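Mnemiopsin 1 (Mnemiopsis leidyi, PDB 5VP3) probably emits light on binding calcium, as a ctenophore Ca(2+)-regulated photoprotein of the EF-hand family. Local coordinates at residues A[8-14]-A[103-108]. Sequence-based numbering, arbitrary orientation.
Sequences NESYRYL and EANRVF
With its CG turned anti to the carbonyl carbon (chi1 -85°), Y11 swings its phenol across to E103, whose CG lies anti to the backbone N (chi1 -178°) and whose extended chain carries the carboxylate out to meet it. OH of Y11 donates to OE2 of E103 (2.8 Å), which receives it on its anti lone pair, with ring and carboxylate nearly perpendicular. V107, branched at CB, touches two sets of partners: its CG2 sits 3.6 Å from the centroid of the Y11 ring in a CH-pi contact and also meets CD1 of L14 at 3.5 Å, while CG1 lies against OD1 of N8 and CB of S10. N8 is the N-cap of its helix, OD1 accepting from Y11 N at 2.9 Å and more weakly from S10 N; its ND2 reaches A104 O through a water. A leucine in place of Y11 would probably leave the E103 carboxylate without its hydroxyl donor and take the flat face from under V107. Small S10 lets the backbones approach, its OG 3.4 Å from CA of F108 and bonded to H87 O. The axes of segments 9-14 and 103-108 run at 34° to each other, with W21 touching Y11 and V107, and helix 71-87 bordering F108 through H87 and F84.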
ATOM      1  N   ASN A   8      14.511  -8.562   5.875  1.00 30.02           N
ATOM      2  CA  ASN A   8      13.655  -7.467   5.444  1.00 26.68           C
ATOM      3  C   ASN A   8      14.191  -6.893   4.136  1.00 35.30           C
ATOM      4  O   ASN A   8      15.324  -6.391   4.095  1.00 29.12           O
ATOM      5  CB  ASN A   8      13.596  -6.384   6.519  1.00 34.81           C
ATOM      6  CG  ASN A   8      12.732  -5.173   6.105  1.00 25.54           C
ATOM      7  OD1 ASN A   8      13.218  -4.230   5.445  1.00 30.97           O
ATOM      8  ND2 ASN A   8      11.472  -5.186   6.520  1.00 30.67           N
ATOM      9  N   GLU A   9      13.383  -6.933   3.097  1.00 35.83           N
ATOM     10  CA  GLU A   9      13.766  -6.469   1.777  1.00 35.48           C
ATOM     11  C   GLU A   9      14.126  -5.008   1.719  1.00 29.72           C
ATOM     12  O   GLU A   9      14.904  -4.656   0.945  1.00 32.17           O
ATOM     13  CB  GLU A   9      12.698  -6.741   0.717  1.00 38.29           C
ATOM     14  CG  GLU A   9      12.751  -8.060  -0.005  1.00 51.21           C
ATOM     15  CD  GLU A   9      14.045  -8.328  -0.667  1.00 40.71           C
ATOM     16  OE1 GLU A   9      14.397  -7.693  -1.643  1.00 40.91           O
ATOM     17  OE2 GLU A   9      14.704  -9.175  -0.156  1.00 47.68           O
ATOM     18  N   SER A  10      13.533  -4.167   2.527  1.00 29.61           N
ATOM     19  CA  SER A  10      13.866  -2.747   2.454  1.00 23.99           C
ATOM     20  C   SER A  10      15.236  -2.467   3.075  1.00 30.68           C
ATOM     21  O   SER A  10      16.013  -1.668   2.534  1.00 31.79           O
ATOM     22  CB  SER A  10      12.776  -1.903   3.124  1.00 31.65           C
ATOM     23  OG  SER A  10      11.626  -1.762   2.275  1.00 29.02           O
ATOM     24  N   TYR A  11      15.549  -3.090   4.221  1.00 37.47           N
ATOM     25  CA  TYR A  11      16.921  -3.037   4.739  1.00 40.19           C
ATOM     26  C   TYR A  11      17.896  -3.638   3.737  1.00 35.99           C
ATOM     27  O   TYR A  11      18.928  -3.034   3.417  1.00 35.57           O
ATOM     28  CB  TYR A  11      17.031  -3.757   6.094  1.00 30.83           C
ATOM     29  CG  TYR A  11      16.652  -2.863   7.245  1.00 29.34           C
ATOM     30  CD1 TYR A  11      17.388  -1.715   7.535  1.00 37.25           C
ATOM     31  CD2 TYR A  11      15.548  -3.143   8.026  1.00 30.37           C
ATOM     32  CE1 TYR A  11      17.017  -0.871   8.585  1.00 28.82           C
ATOM     33  CE2 TYR A  11      15.183  -2.319   9.064  1.00 32.17           C
ATOM     34  CZ  TYR A  11      15.921  -1.197   9.347  1.00 29.88           C
ATOM     35  OH  TYR A  11      15.509  -0.419  10.396  1.00 31.59           O
ATOM     36  N   ARG A  12      17.570  -4.817   3.194  1.00 37.39           N
ATOM     37  CA  ARG A  12      18.431  -5.388   2.160  1.00 40.98           C
ATOM     38  C   ARG A  12      18.744  -4.350   1.080  1.00 37.44           C
ATOM     39  O   ARG A  12      19.899  -4.152   0.694  1.00 34.21           O
ATOM     40  CB  ARG A  12      17.760  -6.617   1.561  1.00 34.85           C
ATOM     41  CG  ARG A  12      18.605  -7.384   0.548  1.00 40.34           C
ATOM     42  CD  ARG A  12      17.687  -8.336  -0.227  1.00 50.66           C
ATOM     43  NE  ARG A  12      18.380  -9.006  -1.319  1.00 63.47           N
ATOM     44  CZ  ARG A  12      17.781  -9.728  -2.268  1.00 67.77           C
ATOM     45  NH1 ARG A  12      16.452  -9.889  -2.283  1.00 64.80           N
ATOM     46  NH2 ARG A  12      18.516 -10.282  -3.227  1.00 56.31           N
ATOM     47  N   TYR A  13      17.723  -3.649   0.602  1.00 34.83           N
ATOM     48  CA  TYR A  13      17.945  -2.748  -0.519  1.00 34.02           C
ATOM     49  C   TYR A  13      18.806  -1.559  -0.109  1.00 34.13           C
ATOM     50  O   TYR A  13      19.723  -1.165  -0.834  1.00 33.64           O
ATOM     51  CB  TYR A  13      16.605  -2.278  -1.072  1.00 35.04           C
ATOM     52  CG  TYR A  13      16.762  -1.120  -1.971  1.00 33.95           C
ATOM     53  CD1 TYR A  13      17.372  -1.264  -3.205  1.00 39.43           C
ATOM     54  CD2 TYR A  13      16.336   0.129  -1.589  1.00 35.28           C
ATOM     55  CE1 TYR A  13      17.534  -0.191  -4.041  1.00 39.77           C
ATOM     56  CE2 TYR A  13      16.492   1.218  -2.417  1.00 32.02           C
ATOM     57  CZ  TYR A  13      17.092   1.047  -3.643  1.00 30.51           C
ATOM     58  OH  TYR A  13      17.243   2.122  -4.483  1.00 37.96           O
ATOM     59  N   LEU A  14      18.511  -0.956   1.036  1.00 28.49           N
ATOM     60  CA  LEU A  14      19.258   0.215   1.450  1.00 35.18           C
ATOM     61  C   LEU A  14      20.724  -0.135   1.610  1.00 41.55           C
ATOM     62  O   LEU A  14      21.602   0.572   1.098  1.00 33.93           O
ATOM     63  CB  LEU A  14      18.690   0.762   2.751  1.00 32.31           C
ATOM     64  CG  LEU A  14      17.269   1.321   2.604  1.00 36.42           C
ATOM     65  CD1 LEU A  14      16.738   1.625   3.966  1.00 35.03           C
ATOM     66  CD2 LEU A  14      17.255   2.590   1.694  1.00 34.76           C
ATOM     67  N   GLU A 103       8.364  -0.151  12.385  1.00 28.05           N
ATOM     68  CA  GLU A 103       9.706  -0.060  11.840  1.00 28.59           C
ATOM     69  C   GLU A 103       9.731  -0.508  10.387  1.00 24.21           C
ATOM     70  O   GLU A 103      10.392   0.121   9.547  1.00 26.93           O
ATOM     71  CB  GLU A 103      10.658  -0.929  12.662  1.00 25.79           C
ATOM     72  CG  GLU A 103      12.082  -0.824  12.155  1.00 35.01           C
ATOM     73  CD  GLU A 103      13.097  -1.601  12.984  1.00 33.40           C
ATOM     74  OE1 GLU A 103      12.715  -2.269  13.975  1.00 30.84           O
ATOM     75  OE2 GLU A 103      14.280  -1.550  12.598  1.00 34.21           O
ATOM     76  N   ALA A 104       9.026  -1.601  10.076  1.00 20.74           N
ATOM     77  CA  ALA A 104       8.962  -2.074   8.691  1.00 27.45           C
ATOM     78  C   ALA A 104       8.412  -0.982   7.782  1.00 29.33           C
ATOM     79  O   ALA A 104       8.936  -0.754   6.685  1.00 27.87           O
ATOM     80  CB  ALA A 104       8.095  -3.333   8.606  1.00 22.92           C
ATOM     81  N   ASN A 105       7.399  -0.239   8.257  1.00 28.40           N
ATOM     82  CA  ASN A 105       6.835   0.842   7.458  1.00 20.83           C
ATOM     83  C   ASN A 105       7.811   1.975   7.263  1.00 22.17           C
ATOM     84  O   ASN A 105       7.873   2.552   6.179  1.00 29.50           O
ATOM     85  CB  ASN A 105       5.565   1.356   8.095  1.00 26.96           C
ATOM     86  CG  ASN A 105       4.369   0.605   7.607  1.00 31.69           C
ATOM     87  OD1 ASN A 105       3.792   0.933   6.571  1.00 32.09           O
ATOM     88  ND2 ASN A 105       3.988  -0.420   8.337  1.00 33.80           N
ATOM     89  N   ARG A 106       8.589   2.310   8.283  1.00 25.68           N
ATOM     90  CA  ARG A 106       9.476   3.451   8.153  1.00 24.71           C
ATOM     91  C   ARG A 106      10.709   3.109   7.318  1.00 24.05           C
ATOM     92  O   ARG A 106      11.218   3.975   6.622  1.00 30.17           O
ATOM     93  CB  ARG A 106       9.866   3.968   9.544  1.00 29.63           C
ATOM     94  CG  ARG A 106       8.711   4.677  10.263  1.00 30.37           C
ATOM     95  CD  ARG A 106       8.440   6.057   9.686  1.00 43.51           C
ATOM     96  NE  ARG A 106       7.403   6.063   8.656  1.00 52.69           N
ATOM     97  CZ  ARG A 106       7.280   7.007   7.714  1.00 48.74           C
ATOM     98  NH1 ARG A 106       6.296   6.928   6.835  1.00 45.51           N
ATOM     99  NH2 ARG A 106       8.139   8.022   7.629  1.00 47.50           N
ATOM    100  N   VAL A 107      11.199   1.870   7.340  1.00 27.07           N
ATOM    101  CA  VAL A 107      12.338   1.589   6.479  1.00 24.26           C
ATOM    102  C   VAL A 107      11.884   1.489   5.038  1.00 29.56           C
ATOM    103  O   VAL A 107      12.649   1.798   4.115  1.00 27.01           O
ATOM    104  CB  VAL A 107      13.084   0.322   6.922  1.00 24.45           C
ATOM    105  CG1 VAL A 107      12.173  -0.912   6.854  1.00 28.40           C
ATOM    106  CG2 VAL A 107      14.386   0.122   6.083  1.00 31.80           C
ATOM    107  N   PHE A 108      10.652   1.030   4.808  1.00 30.41           N
ATOM    108  CA  PHE A 108      10.117   1.045   3.453  1.00 29.03           C
ATOM    109  C   PHE A 108      10.052   2.474   2.910  1.00 27.65           C
ATOM    110  O   PHE A 108      10.394   2.721   1.742  1.00 25.20           O
ATOM    111  CB  PHE A 108       8.734   0.391   3.428  1.00 32.29           C
ATOM    112  CG  PHE A 108       8.049   0.508   2.100  1.00 29.42           C
ATOM    113  CD1 PHE A 108       8.373  -0.354   1.071  1.00 31.45           C
ATOM    114  CD2 PHE A 108       7.126   1.507   1.861  1.00 23.16           C
ATOM    115  CE1 PHE A 108       7.786  -0.241  -0.158  1.00 31.46           C
ATOM    116  CE2 PHE A 108       6.505   1.614   0.617  1.00 29.24           C
ATOM    117  CZ  PHE A 108       6.837   0.732  -0.377  1.00 35.10           C
TER
HETATM  118  O   HOH W   1      10.087  -3.089   5.404  1.00 21.51           O